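Local coordinates for protein tail assembly chaperone (Enterobacteria phage HK97, PDB 2OB9) that probably acts as a chaperone in the assembly of the phage tail, at residues Arg107-Lys110 and Gln111-Leu115. Numbering follows the deposited sequence.
Sequences RLLK and QALDL
The side chains of R107 and Q111, one helical turn apart, run alongside each other and point the same way, and the guanidinium and amide planes lie 45° apart. Q111 NE2 approaches the guanidinium obliquely and ends 3.1 Å from R107 NH1. As modelled both nitrogens are donors, so this is no hydrogen bond, and the orientation of the amide is doubtful; the strong partner of R107 is E27, which forms a salt bridge with NH2. A chi1 of -177° puts R107 CG beside the carbonyl carbon, and the bend at chi3 then turns the end of the chain so that NH1 comes to Q111. From the next residue, the L108 methyl CD2 also reaches the Q111 amide, 3.7 Å from NE2.

Beneath these side chains the backbone is regular alpha-helix, part of helix 103-113: four successive i to i+4 hydrogen bonds link the amides of Q111, A112, L113 and D114 to the carbonyls of R107, L108, L109 and K110. The L113 N to L109 O bond is 2.9 Å long, whereas Q111 N to R107 O is longer at 3.2 Å, with its donor tilted 33° from the carbonyl plane. This last helix of the modelled chain packs against V23 of strand 20-25 through L108 and Q111, and against helix 61-79 through L109 and L113 on L75 and A112 on V79.

L109 and L113, also one turn apart, supply an apolar contact on the face turned to helix 61-79: their side chains pass each other at a slant, L109 CD1 lying 3.9 Å from L113 CG. Both also rest on A119 of a second subunit, whose N118 carbonyl accepts a hydrogen bond from K110 NZ.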
loop_
_atom_site.group_PDB
_atom_site.type_symbol
_atom_site.label_atom_id
_atom_site.label_comp_id
_atom_site.label_asym_id
_atom_site.label_seq_id
_atom_site.Cartn_x
_atom_site.Cartn_y
_atom_site.Cartn_z
ATOM N N ARG A 107 7.941 -14.697 32.220
ATOM C CA ARG A 107 6.749 -14.600 33.095
ATOM C C ARG A 107 6.766 -13.282 33.893
ATOM O O ARG A 107 5.730 -12.721 34.198
ATOM C CB ARG A 107 6.732 -15.777 34.065
ATOM C CG ARG A 107 5.507 -15.814 34.980
ATOM C CD ARG A 107 5.569 -16.891 36.125
ATOM N NE ARG A 107 6.654 -16.700 37.126
ATOM C CZ ARG A 107 6.653 -15.755 38.072
ATOM N NH1 ARG A 107 5.646 -14.873 38.151
ATOM N NH2 ARG A 107 7.664 -15.685 38.949
ATOM N N LEU A 108 7.959 -12.793 34.226
ATOM C CA LEU A 108 8.089 -11.484 34.878
ATOM C C LEU A 108 7.811 -10.348 33.883
ATOM O O LEU A 108 7.142 -9.389 34.245
ATOM C CB LEU A 108 9.469 -11.314 35.579
ATOM C CG LEU A 108 9.682 -12.121 36.872
ATOM C CD1 LEU A 108 11.106 -12.008 37.351
ATOM C CD2 LEU A 108 8.718 -11.682 38.008
ATOM N N LEU A 109 8.280 -10.465 32.641
ATOM C CA LEU A 109 7.890 -9.523 31.615
ATOM C C LEU A 109 6.362 -9.394 31.477
ATOM O O LEU A 109 5.846 -8.264 31.465
ATOM C CB LEU A 109 8.528 -9.844 30.270
ATOM C CG LEU A 109 8.217 -8.963 29.033
ATOM C CD1 LEU A 109 8.435 -7.461 29.329
ATOM C CD2 LEU A 109 9.125 -9.370 27.854
ATOM N N LYS A 110 5.656 -10.527 31.364
ATOM C CA LYS A 110 4.195 -10.526 31.234
ATOM C C LYS A 110 3.489 -9.837 32.384
ATOM O O LYS A 110 2.633 -9.013 32.173
ATOM C CB LYS A 110 3.642 -11.946 31.051
ATOM C CG LYS A 110 3.686 -12.382 29.602
ATOM C CD LYS A 110 3.496 -13.862 29.461
ATOM C CE LYS A 110 3.759 -14.308 28.025
ATOM N NZ LYS A 110 2.563 -14.126 27.140
ATOM N N GLN A 111 3.849 -10.209 33.603
ATOM C CA GLN A 111 3.360 -9.581 34.806
ATOM C C GLN A 111 3.567 -8.056 34.706
ATOM O O GLN A 111 2.624 -7.305 34.954
ATOM C CB GLN A 111 4.084 -10.187 36.006
ATOM C CG GLN A 111 3.213 -10.507 37.202
ATOM C CD GLN A 111 3.975 -11.171 38.351
ATOM O OE1 GLN A 111 3.569 -11.074 39.519
ATOM N NE2 GLN A 111 5.064 -11.852 38.031
ATOM N N ALA A 112 4.761 -7.600 34.285
ATOM C CA ALA A 112 5.013 -6.145 34.114
ATOM C C ALA A 112 4.098 -5.461 33.071
ATOM O O ALA A 112 3.582 -4.357 33.313
ATOM C CB ALA A 112 6.476 -5.858 33.798
ATOM N N LEU A 113 3.913 -6.118 31.926
ATOM C CA LEU A 113 3.024 -5.633 30.866
ATOM C C LEU A 113 1.550 -5.638 31.296
ATOM O O LEU A 113 0.806 -4.860 30.779
ATOM C CB LEU A 113 3.225 -6.387 29.516
ATOM C CG LEU A 113 4.663 -6.390 28.947
ATOM C CD1 LEU A 113 4.777 -7.138 27.621
ATOM C CD2 LEU A 113 5.203 -4.987 28.844
ATOM N N ASP A 114 1.164 -6.488 32.249
ATOM C CA ASP A 114 -0.169 -6.439 32.895
ATOM C C ASP A 114 -0.536 -5.092 33.540
ATOM O O ASP A 114 -1.702 -4.814 33.757
ATOM C CB ASP A 114 -0.299 -7.510 33.994
ATOM C CG ASP A 114 -0.702 -8.886 33.467
ATOM O OD1 ASP A 114 -1.217 -8.997 32.320
ATOM O OD2 ASP A 114 -0.498 -9.871 34.227
ATOM N N LEU A 115 0.462 -4.286 33.888
ATOM C CA LEU A 115 0.218 -3.027 34.594
ATOM C C LEU A 115 -0.397 -1.984 33.681
ATOM O O LEU A 115 -1.139 -1.129 34.147
ATOM C CB LEU A 115 1.499 -2.475 35.216
ATOM C CG LEU A 115 2.156 -3.272 36.338
ATOM C CD1 LEU A 115 3.577 -2.844 36.469
ATOM C CD2 LEU A 115 1.424 -3.074 37.627
#